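Local coordinates for protein cellulose 1,4-beta-cellobiosidase (Clostridium thermocellum, PDB 3ZQX) that is the family 3b carbohydrate-binding module of a cellulosomal cellobiohydrolase, from a family of cellulose binders, though its native form is probably deficient in adhesion, at residues D37-Y42 with Q80-D85; V5-E10 with P119-F124; S50-I55 with F99-A104; K22-N27 with G91-E96. The protein carries 1 engineered substitution. One frame throughout, in Å; residues are numbered along the deposited sequence.

Contact 1: residues D37-Y42 with Q80-D85; sequences DIVLRY and QLEFKD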
# COMPACT_ATOMS: atom_id res chain seq x y z
N ASP A 37 3.68 -14.27 -2.59
CA ASP A 37 2.31 -14.66 -2.95
C ASP A 37 1.25 -13.62 -2.59
O ASP A 37 0.06 -13.84 -2.82
CB ASP A 37 1.96 -16.00 -2.30
CG ASP A 37 2.78 -17.13 -2.86
OD1 ASP A 37 3.05 -17.12 -4.08
OD2 ASP A 37 3.17 -18.02 -2.09
N ILE A 38 1.68 -12.48 -2.04
CA ILE A 38 0.75 -11.46 -1.56
C ILE A 38 0.86 -10.18 -2.38
O ILE A 38 1.97 -9.73 -2.69
CB ILE A 38 1.00 -11.20 -0.06
CG1 ILE A 38 0.64 -12.45 0.75
CG2 ILE A 38 0.23 -9.98 0.42
CD1 ILE A 38 1.13 -12.45 2.18
N VAL A 39 -0.29 -9.61 -2.74
CA VAL A 39 -0.36 -8.37 -3.50
C VAL A 39 -1.10 -7.34 -2.65
O VAL A 39 -2.20 -7.61 -2.16
CB VAL A 39 -1.14 -8.59 -4.81
CG1 VAL A 39 -1.39 -7.28 -5.53
CG2 VAL A 39 -0.41 -9.58 -5.71
N LEU A 40 -0.50 -6.17 -2.46
CA LEU A 40 -1.12 -5.07 -1.74
C LEU A 40 -1.48 -3.96 -2.72
O LEU A 40 -0.70 -3.66 -3.63
CB LEU A 40 -0.15 -4.54 -0.68
CG LEU A 40 -0.55 -3.30 0.14
CD1 LEU A 40 0.11 -3.30 1.52
CD2 LEU A 40 -0.24 -2.01 -0.60
N ARG A 41 -2.65 -3.33 -2.54
CA ARG A 41 -3.01 -2.18 -3.38
C ARG A 41 -3.50 -0.99 -2.55
O ARG A 41 -4.34 -1.13 -1.66
CB ARG A 41 -4.07 -2.56 -4.42
CG ARG A 41 -3.54 -3.56 -5.43
CD ARG A 41 -4.58 -3.97 -6.46
NE ARG A 41 -3.94 -4.87 -7.42
CZ ARG A 41 -4.58 -5.58 -8.35
NH1 ARG A 41 -5.90 -5.53 -8.43
NH2 ARG A 41 -3.89 -6.36 -9.17
N TYR A 42 -2.92 0.17 -2.88
CA TYR A 42 -3.31 1.46 -2.33
C TYR A 42 -3.91 2.28 -3.47
O TYR A 42 -3.23 2.56 -4.46
CB TYR A 42 -2.08 2.17 -1.74
CG TYR A 42 -2.35 3.58 -1.24
CD1 TYR A 42 -2.32 4.67 -2.10
CD2 TYR A 42 -2.66 3.82 0.10
CE1 TYR A 42 -2.57 5.96 -1.65
CE2 TYR A 42 -2.92 5.10 0.56
CZ TYR A 42 -2.88 6.17 -0.31
OH TYR A 42 -3.15 7.43 0.18
N GLN A 80 0.52 -0.77 -6.58
CA GLN A 80 0.58 -2.17 -6.20
C GLN A 80 1.95 -2.47 -5.62
O GLN A 80 2.98 -2.08 -6.17
CB GLN A 80 0.34 -3.06 -7.42
CG GLN A 80 0.55 -4.54 -7.16
CD GLN A 80 -0.11 -5.38 -8.23
OE1 GLN A 80 -1.31 -5.31 -8.41
NE2 GLN A 80 0.68 -6.16 -8.96
N LEU A 81 1.96 -3.17 -4.49
CA LEU A 81 3.20 -3.74 -3.98
C LEU A 81 3.14 -5.24 -4.04
O LEU A 81 2.20 -5.87 -3.53
CB LEU A 81 3.48 -3.33 -2.54
CG LEU A 81 3.77 -1.85 -2.33
CD1 LEU A 81 4.06 -1.60 -0.86
CD2 LEU A 81 4.94 -1.41 -3.21
N GLU A 82 4.15 -5.79 -4.69
CA GLU A 82 4.45 -7.20 -4.63
C GLU A 82 5.80 -7.33 -3.92
O GLU A 82 6.41 -6.33 -3.54
CB GLU A 82 4.46 -7.81 -6.03
CG GLU A 82 3.05 -7.93 -6.59
CD GLU A 82 3.02 -8.28 -8.05
OE1 GLU A 82 3.42 -7.42 -8.86
OE2 GLU A 82 2.59 -9.40 -8.39
N PHE A 83 6.25 -8.57 -3.73
CA PHE A 83 7.39 -8.84 -2.88
C PHE A 83 8.21 -9.97 -3.44
O PHE A 83 7.71 -10.85 -4.12
CB PHE A 83 6.92 -9.25 -1.47
CG PHE A 83 6.01 -8.24 -0.83
CD1 PHE A 83 4.64 -8.27 -1.07
CD2 PHE A 83 6.51 -7.25 -0.01
CE1 PHE A 83 3.80 -7.32 -0.52
CE2 PHE A 83 5.67 -6.30 0.56
CZ PHE A 83 4.32 -6.34 0.31
N LYS A 84 9.50 -9.94 -3.13
CA LYS A 84 10.36 -11.10 -3.34
C LYS A 84 10.03 -12.16 -2.29
O LYS A 84 9.12 -11.96 -1.47
CB LYS A 84 11.82 -10.67 -3.26
CG LYS A 84 12.21 -9.73 -4.39
CD LYS A 84 13.69 -9.42 -4.40
CE LYS A 84 14.03 -8.43 -5.51
NZ LYS A 84 15.44 -7.96 -5.40
N ASP A 85 10.78 -13.26 -2.27
CA ASP A 85 10.35 -14.40 -1.46
C ASP A 85 10.95 -14.16 -0.09
O ASP A 85 12.01 -14.68 0.28
CB ASP A 85 10.97 -15.67 -2.11
CG ASP A 85 10.59 -16.97 -1.41
OD1 ASP A 85 9.71 -16.97 -0.54
OD2 ASP A 85 11.17 -18.01 -1.76
O HOH W 1 4.05 -10.47 -4.28

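Contact 2: residues V5-E10 with P119-F124; sequences VQYLCE and PTIKAF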
# COMPACT_ATOMS: atom_id res chain seq x y z
N VAL A 5 -3.89 -5.52 6.65
CA VAL A 5 -3.07 -4.33 6.53
C VAL A 5 -3.44 -3.32 7.59
O VAL A 5 -4.63 -3.05 7.81
CB VAL A 5 -3.27 -3.63 5.16
CG1 VAL A 5 -2.49 -2.32 5.11
CG2 VAL A 5 -2.87 -4.55 4.03
N GLN A 6 -2.41 -2.75 8.20
CA GLN A 6 -2.56 -1.53 8.98
C GLN A 6 -1.93 -0.38 8.21
O GLN A 6 -0.98 -0.57 7.43
CB GLN A 6 -1.87 -1.66 10.33
CG GLN A 6 -2.28 -2.89 11.09
CD GLN A 6 -1.73 -2.89 12.48
OE1 GLN A 6 -0.53 -2.64 12.69
NE2 GLN A 6 -2.59 -3.13 13.46
N TYR A 7 -2.46 0.82 8.43
CA TYR A 7 -2.05 2.01 7.71
C TYR A 7 -1.95 3.17 8.68
O TYR A 7 -2.65 3.23 9.68
CB TYR A 7 -3.11 2.34 6.66
CG TYR A 7 -3.18 3.74 6.08
CD1 TYR A 7 -2.39 4.11 5.00
CD2 TYR A 7 -4.10 4.67 6.55
CE1 TYR A 7 -2.50 5.37 4.43
CE2 TYR A 7 -4.21 5.93 5.99
CZ TYR A 7 -3.41 6.28 4.92
OH TYR A 7 -3.55 7.54 4.37
N LEU A 8 -1.06 4.10 8.34
CA LEU A 8 -1.11 5.45 8.88
C LEU A 8 -0.69 6.42 7.79
O LEU A 8 0.03 6.06 6.85
CB LEU A 8 -0.25 5.60 10.14
CG LEU A 8 1.27 5.45 10.02
CD1 LEU A 8 1.92 6.74 9.55
CD2 LEU A 8 1.86 5.01 11.35
N CYS A 9 -1.17 7.65 7.91
CA CYS A 9 -0.91 8.72 6.96
C CYS A 9 0.10 9.69 7.55
O CYS A 9 -0.04 10.12 8.68
CB CYS A 9 -2.21 9.46 6.68
SG CYS A 9 -2.07 10.79 5.50
N GLU A 10 1.11 10.03 6.76
CA GLU A 10 2.08 11.05 7.15
C GLU A 10 1.79 12.39 6.47
O GLU A 10 1.65 13.40 7.14
CB GLU A 10 3.53 10.59 7.00
CG GLU A 10 3.88 9.54 8.05
CD GLU A 10 5.35 9.22 8.13
OE1 GLU A 10 6.05 9.27 7.10
OE2 GLU A 10 5.82 8.91 9.25
N PRO A 119 -6.35 11.08 6.09
CA PRO A 119 -5.43 11.90 6.88
C PRO A 119 -5.73 11.88 8.38
O PRO A 119 -4.93 12.41 9.16
CB PRO A 119 -5.61 13.29 6.29
CG PRO A 119 -7.00 13.30 5.78
CD PRO A 119 -7.25 11.90 5.26
N THR A 120 -6.89 11.37 8.78
CA THR A 120 -7.21 11.29 10.20
C THR A 120 -6.51 10.13 10.91
O THR A 120 -6.53 10.08 12.14
CB THR A 120 -8.73 11.18 10.46
OG1 THR A 120 -9.21 9.88 10.11
CG2 THR A 120 -9.50 12.26 9.71
N ILE A 121 -5.88 9.23 10.16
CA ILE A 121 -5.25 8.08 10.80
C ILE A 121 -3.76 8.37 10.91
O ILE A 121 -3.02 8.30 9.92
CB ILE A 121 -5.47 6.80 9.97
CG1 ILE A 121 -6.96 6.54 9.81
CG2 ILE A 121 -4.79 5.62 10.63
CD1 ILE A 121 -7.31 5.37 8.94
N LYS A 122 -3.33 8.74 12.11
CA LYS A 122 -1.93 9.09 12.35
C LYS A 122 -1.12 8.03 13.07
O LYS A 122 0.10 8.13 13.15
CB LYS A 122 -1.83 10.42 13.11
CG LYS A 122 -2.47 11.58 12.37
CD LYS A 122 -1.77 11.86 11.06
CE LYS A 122 -0.33 12.30 11.28
NZ LYS A 122 0.35 12.65 10.00
N ALA A 123 -1.79 6.99 13.54
CA ALA A 123 -1.17 5.86 14.21
C ALA A 123 -1.70 4.61 13.53
O ALA A 123 -2.83 4.60 13.02
CB ALA A 123 -1.53 5.83 15.69
N PHE A 124 -0.90 3.56 13.50
CA PHE A 124 -1.33 2.36 12.80
C PHE A 124 -2.68 1.88 13.27
O PHE A 124 -2.93 1.74 14.47
CB PHE A 124 -0.32 1.22 12.98
CG PHE A 124 0.83 1.25 12.02
CD1 PHE A 124 0.62 1.25 10.65
CD2 PHE A 124 2.13 1.24 12.50
CE1 PHE A 124 1.70 1.26 9.78
CE2 PHE A 124 3.21 1.25 11.63
CZ PHE A 124 2.99 1.26 10.27

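Contact 3: residues S50-I55 with F99-A104; sequences SQLQFI and FVIRYA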
# COMPACT_ATOMS: atom_id res chain seq x y z
N SER A 50 2.83 12.16 -16.04
CA SER A 50 4.24 11.96 -15.75
C SER A 50 4.42 10.60 -15.07
O SER A 50 3.49 10.08 -14.43
CB SER A 50 4.78 13.07 -14.84
OG SER A 50 6.11 12.81 -14.41
N GLN A 51 5.59 10.01 -15.23
CA GLN A 51 5.89 8.75 -14.58
C GLN A 51 5.64 8.82 -13.09
O GLN A 51 6.11 9.75 -12.41
CB GLN A 51 7.36 8.38 -14.83
CG GLN A 51 7.84 7.21 -14.01
CD GLN A 51 9.28 6.86 -14.32
OE1 GLN A 51 10.21 7.38 -13.72
NE2 GLN A 51 9.46 5.96 -15.29
N LEU A 52 4.91 7.85 -12.58
CA LEU A 52 4.72 7.66 -11.15
C LEU A 52 5.85 6.81 -10.60
O LEU A 52 6.27 5.83 -11.23
CB LEU A 52 3.39 6.97 -10.89
CG LEU A 52 2.18 7.88 -11.02
CD1 LEU A 52 0.93 7.04 -11.25
CD2 LEU A 52 2.04 8.75 -9.79
N GLN A 53 6.32 7.17 -9.41
CA GLN A 53 7.42 6.48 -8.76
C GLN A 53 7.06 6.16 -7.32
O GLN A 53 6.45 6.98 -6.62
CB GLN A 53 8.66 7.37 -8.77
CG GLN A 53 9.06 7.79 -10.17
CD GLN A 53 10.23 8.74 -10.17
OE1 GLN A 53 10.52 9.41 -9.18
NE2 GLN A 53 10.92 8.80 -11.30
N PHE A 54 7.43 4.96 -6.90
CA PHE A 54 7.33 4.52 -5.51
C PHE A 54 8.70 4.56 -4.87
O PHE A 54 9.68 4.13 -5.49
CB PHE A 54 6.81 3.08 -5.48
CG PHE A 54 6.90 2.43 -4.13
CD1 PHE A 54 5.87 2.54 -3.22
CD2 PHE A 54 8.02 1.69 -3.76
CE1 PHE A 54 5.95 1.94 -1.98
CE2 PHE A 54 8.10 1.08 -2.52
CZ PHE A 54 7.06 1.21 -1.63
N ILE A 55 8.78 5.04 -3.63
CA ILE A 55 10.02 4.98 -2.88
C ILE A 55 9.73 4.58 -1.44
O ILE A 55 8.81 5.11 -0.80
CB ILE A 55 10.77 6.33 -2.87
CG1 ILE A 55 10.93 6.90 -4.29
CG2 ILE A 55 12.14 6.16 -2.22
CD1 ILE A 55 9.76 7.75 -4.75
N PHE A 99 6.04 4.36 2.65
CA PHE A 99 5.81 4.58 1.24
C PHE A 99 5.67 6.04 0.89
O PHE A 99 5.06 6.81 1.63
CB PHE A 99 4.60 3.77 0.70
CG PHE A 99 3.24 4.27 1.13
CD1 PHE A 99 2.70 3.94 2.37
CD2 PHE A 99 2.46 5.02 0.25
CE1 PHE A 99 1.44 4.39 2.74
CE2 PHE A 99 1.20 5.45 0.61
CZ PHE A 99 0.69 5.14 1.85
N VAL A 100 6.26 6.38 -0.25
CA VAL A 100 6.06 7.65 -0.92
C VAL A 100 5.69 7.35 -2.37
O VAL A 100 6.29 6.46 -3.00
CB VAL A 100 7.35 8.48 -0.90
CG1 VAL A 100 7.32 9.59 -1.95
CG2 VAL A 100 7.58 9.06 0.49
N ILE A 101 4.68 8.07 -2.88
CA ILE A 101 4.35 8.03 -4.29
C ILE A 101 4.51 9.44 -4.83
O ILE A 101 3.90 10.39 -4.32
CB ILE A 101 2.90 7.57 -4.55
CG1 ILE A 101 2.64 6.19 -3.94
CG2 ILE A 101 2.60 7.57 -6.05
CD1 ILE A 101 1.18 5.88 -3.77
N ARG A 102 5.35 9.59 -5.85
CA ARG A 102 5.61 10.90 -6.42
C ARG A 102 5.70 10.79 -7.93
O ARG A 102 5.70 9.69 -8.48
CB ARG A 102 6.88 11.51 -5.84
CG ARG A 102 8.14 10.78 -6.15
CD ARG A 102 9.22 11.51 -5.35
NE ARG A 102 10.53 10.89 -5.43
CZ ARG A 102 11.35 10.76 -4.39
NH1 ARG A 102 11.00 11.18 -3.17
NH2 ARG A 102 12.53 10.19 -4.56
N TYR A 103 5.71 11.93 -8.60
CA TYR A 103 5.94 11.98 -10.04
C TYR A 103 7.39 12.27 -10.38
O TYR A 103 8.07 13.02 -9.67
CB TYR A 103 5.07 13.06 -10.66
CG TYR A 103 3.60 12.74 -10.68
CD1 TYR A 103 3.07 11.94 -11.67
CD2 TYR A 103 2.73 13.25 -9.72
CE1 TYR A 103 1.72 11.64 -11.72
CE2 TYR A 103 1.38 12.96 -9.75
CZ TYR A 103 0.88 12.15 -10.75
OH TYR A 103 -0.46 11.85 -10.83
N ALA A 104 7.88 11.70 -11.48
CA ALA A 104 9.23 11.99 -11.95
C ALA A 104 9.46 13.48 -12.15
O ALA A 104 10.58 13.97 -11.95
CB ALA A 104 9.52 11.24 -13.24
O HOH W 2 10.69 12.14 -8.60
O HOH W 3 12.48 9.24 -7.16

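Contact 4: residues K22-N27 with G91-E96; sequences KFNIVN and GGQTGE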
# COMPACT_ATOMS: atom_id res chain seq x y z
N LYS A 22 2.53 4.85 5.90
CA LYS A 22 3.14 3.56 6.17
C LYS A 22 2.10 2.47 6.12
O LYS A 22 0.93 2.71 6.44
CB LYS A 22 3.81 3.53 7.55
CG LYS A 22 4.79 4.66 7.82
CD LYS A 22 5.51 4.49 9.15
CE LYS A 22 6.46 5.64 9.42
NZ LYS A 22 7.28 5.39 10.64
N PHE A 23 2.54 1.28 5.74
CA PHE A 23 1.74 0.07 5.83
C PHE A 23 2.39 -0.89 6.83
O PHE A 23 3.57 -0.77 7.16
CB PHE A 23 1.67 -0.70 4.50
CG PHE A 23 1.24 0.13 3.32
CD1 PHE A 23 0.02 0.78 3.31
CD2 PHE A 23 2.05 0.24 2.21
CE1 PHE A 23 -0.38 1.53 2.21
CE2 PHE A 23 1.66 0.98 1.11
CZ PHE A 23 0.45 1.63 1.11
N ASN A 24 1.60 -1.83 7.34
CA ASN A 24 2.13 -2.96 8.08
C ASN A 24 1.28 -4.15 7.71
O ASN A 24 0.06 -4.07 7.87
CB ASN A 24 2.04 -2.66 9.59
CG ASN A 24 2.58 -3.78 10.45
OD1 ASN A 24 3.48 -4.52 10.04
ND2 ASN A 24 2.03 -3.91 11.65
N ILE A 25 1.88 -5.23 7.24
CA ILE A 25 1.12 -6.43 6.91
C ILE A 25 1.27 -7.42 8.06
O ILE A 25 2.38 -7.81 8.41
CB ILE A 25 1.58 -7.07 5.59
CG1 ILE A 25 1.34 -6.09 4.43
CG2 ILE A 25 0.84 -8.38 5.36
CD1 ILE A 25 1.96 -6.53 3.13
N VAL A 26 0.14 -7.80 8.65
CA VAL A 26 0.14 -8.65 9.84
C VAL A 26 -0.51 -9.98 9.48
O VAL A 26 -1.61 -10.00 8.93
CB VAL A 26 -0.65 -7.98 10.98
CG1 VAL A 26 -0.62 -8.86 12.22
CG2 VAL A 26 -0.09 -6.60 11.29
N ASN A 27 0.16 -11.09 9.79
CA ASN A 27 -0.41 -12.39 9.50
C ASN A 27 -1.09 -12.86 10.77
O ASN A 27 -0.45 -13.39 11.68
CB ASN A 27 0.73 -13.34 9.12
CG ASN A 27 0.22 -14.66 8.63
OD1 ASN A 27 -0.95 -14.98 8.79
ND2 ASN A 27 1.11 -15.45 8.03
N GLY A 91 1.27 -15.31 12.74
CA GLY A 91 1.43 -14.48 13.92
C GLY A 91 2.42 -13.34 13.76
O GLY A 91 2.51 -12.47 14.62
N GLY A 92 3.17 -13.33 12.65
CA GLY A 92 4.20 -12.33 12.45
C GLY A 92 3.70 -11.13 11.68
O GLY A 92 2.54 -11.05 11.29
N GLN A 93 4.59 -10.18 11.46
CA GLN A 93 4.25 -8.99 10.70
C GLN A 93 5.47 -8.50 9.95
O GLN A 93 6.61 -8.82 10.32
CB GLN A 93 3.72 -7.89 11.62
CG GLN A 93 4.71 -7.42 12.66
CD GLN A 93 4.23 -6.17 13.37
OE1 GLN A 93 3.02 -5.97 13.52
NE2 GLN A 93 5.16 -5.32 13.77
N THR A 94 5.25 -7.71 8.92
CA THR A 94 6.36 -7.09 8.21
C THR A 94 7.03 -6.01 9.05
O THR A 94 8.23 -5.77 8.90
CB THR A 94 5.90 -6.44 6.89
OG1 THR A 94 4.84 -5.51 7.14
CG2 THR A 94 5.42 -7.49 5.92
N GLY A 95 6.27 -5.38 9.93
CA GLY A 95 6.69 -4.10 10.47
C GLY A 95 6.44 -3.02 9.43
O GLY A 95 5.95 -3.28 8.33
N GLU A 96 6.80 -1.79 9.77
CA GLU A 96 6.47 -0.67 8.91
C GLU A 96 7.04 -0.82 7.51
O GLU A 96 8.19 -1.23 7.32
CB GLU A 96 6.96 0.64 9.53
CG GLU A 96 8.47 0.75 9.66
CD GLU A 96 8.91 2.08 10.23
OE1 GLU A 96 8.59 3.12 9.65
OE2 GLU A 96 9.61 2.07 11.27

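Contact 1: residues D37-Y42 with Q80-D85
Gln-80 holds CG anti to its backbone N (chi1 173°), whereas Arg-41 holds CG anti to its carbonyl carbon (chi1 -65°); beyond these first bonds both chains are extended and lie side by side, pointing the same way. Their flat ends are nearly coplanar, with the guanidinium and amide planes 4° apart. Arg-41 thus grips Gln-80 side-on: NE lies 2.8 Å and NH2 2.9 Å from Gln-80 OE1, both in the plane of that carbonyl. Two donors converging on one oxygen should restrict rotation of the amide, whose NE2 makes a weak bond to Glu-82 OE1. On the same face, Val-39 CG1 packs against the Gln-80 amide, 3.5 Å from Gln-80 OE1, the two side chains crossing at an oblique angle. The backbones run antiparallel, Leu-40 and Leu-81 forming a hydrogen-bonded pair through Leu-40 N to Leu-81 O at 2.9 Å and Leu-81 N to Leu-40 O at 2.8 Å. They belong to neighbouring strands in the five-stranded sheet of the CBM3 beta-sandwich. The opposite face carries Leu-40 and Leu-81, which turn inward to Phe-23 of the other sheet. Near the end of the pairing a water accepts from Phe-83 N and lies 2.7 Å from Ile-38 O. That same carbonyl oxygen, Ile-38 O, meets the edge of the Phe-83 ring in its plane, 3.4 Å from Phe-83 CD1.

Contact 2: residues V5-E10 with P119-F124
Cys-9 N donates to Ile-121 O over 2.8 Å, with an N-H...O angle of 168°, and the donor stands nearly on the line of the carbonyl bond. This backbone bond ties the irregular loop 119-124 to strand 5-9 in the CBM3 beta-sandwich, just before the chain enters the short strand 125-126 that pairs with the same strand. A second tether runs the other way. Lys-122 begins away from strand 5-9, but its chain bends at chi2 and chi3, and NZ reaches Cys-9 O at 2.9 Å, tilted from the carbonyl plane. Lys-122 CD also comes within 3.4 Å of Cys-9 O. Ile-121 points toward the strand: its CG2 is 3.3 Å from Tyr-7 O, and its CD1 meets the edge of the Tyr-7 ring near the ring plane. Tyr-7 itself stacks on Tyr-127, and its OH is hydrogen-bonded to Asp-118 N. Gln-6 crosses Phe-124 at about a right angle, with Gln-6 CB 3.8 Å from Phe-124 CD1, while the polar end of Gln-6 is engaged by Asn-24 and Asp-126. In Leu-8 the first torsion sets CG between the backbone N and the carbonyl carbon, and chi2 of 82° then sends CD2 over the Phe-124 ring, a CH-pi contact 3.8 Å from its centroid and 3° from the ring normal.

Contact 3: residues S50-I55 with F99-A104
Strands 52-55 and 99-103 run antiparallel, their axes approaching to 4.6 Å at 153°, and Leu-52 through Ile-55 register with Tyr-103 back to Val-100. Gln-53 with Arg-102 and Ile-55 with Val-100 are hydrogen-bonded pairs; Leu-52 with Tyr-103 and Phe-54 with Ile-101 are non-hydrogen-bonded. Beyond the last regular pair, Ala-104 N still donates to Gln-51 O at 2.8 Å. On the face of Gln-53 and Arg-102, Ile-55 crosses the arginine at about a right angle and sets CD1 over one face of the guanidinium, 3.3 Å from Arg-102 NE and offset toward the rim. The charged end of Arg-102 is held from outside by a salt bridge to Glu-18 and a bond to Tyr-57. Gln-53 meets it through water: one water donates to Gln-53 OE1 and accepts from Arg-102 NH2, and a second water bridges Gln-53 OE1 to Tyr-103 O. The other end of that amide is fixed by Gln-51, whose OE1 receives Gln-53 NE2 at 2.9 Å, on a lone pair and with an angle of 172°. On the reverse face, Leu-52 and Tyr-103 lie side by side; Leu-52 CD2 makes a CH-pi contact 3.8 Å from the centroid of the Tyr-103 ring. Phe-54 CE1 touches Phe-99 CB at 3.5 Å. With Tyr-103 OH bonded to His-48 N, beside the calcium ligand Glu-47, this antiparallel pairing joins one sheet of the CBM3 beta-sandwich to the surroundings of its calcium site.

Contact 4: residues K22-N27 with G91-E96
Strand 22-27 and the irregular segment 91-96 run nearly antiparallel, their end-to-end directions 170° apart, with a single backbone bridge between Val-26 and Gln-93. At one end Asn-27 N donates to Gly-92 O at 2.8 Å, and Gly-91 N to Asn-27 O; at the middle Thr-94 N binds Ile-25 O. The return bond goes to a side chain: Ile-25 N donates to Thr-94 OG1 at 3.0 Å, where a regular antiparallel pair would use a backbone carbonyl. Thr-94 OG1 in turn donates to Gly-95 O, so the hydroxyl both accepts and donates. Thus the segment leading into strand 97-103 of the CBM3 beta-sandwich joins the edge of strand 15-27 irregularly, with Asn-24 level with Glu-96 and Ile-25 with Thr-94. Asn-24 ND2 donates to Gln-93 OE1 at 3.0 Å in a straight bond (177°), coming from above the plane of that carbonyl; it also reaches Gln-6 OE1. The two amide planes stand almost perpendicular. At the far end Lys-22 extends alongside Glu-96, and NZ forms a salt bridge to Glu-96 OE1 of 2.8 Å from above the carboxylate plane. Glu-96 OE1 has a second donor, Gln-98 NE2.

Along the chain the segments come in the order 5-10, 22-27, 37-42, 50-55, 80-85, 91-96, 99-104, 119-124, so contact 2 encloses the other three, contact 1 lies within the span of contact 4, and contact 3 crosses both. Contacts 2, 3 and 4 reach one sheet, strand 15-27 standing beside strands 3-9 and 97-103, while contact 1 lies in the five-stranded sheet opposite. Centres of contacts 1 and 4 are about 12 Å apart, those of contacts 3 and 4 about 22 Å. Between the layers Phe-23, Tyr-42 and Phe-99 meet, as Ile-25 meets Phe-83, binding the beta-sandwich into one core, consistent with a compact module appended to a cellulase.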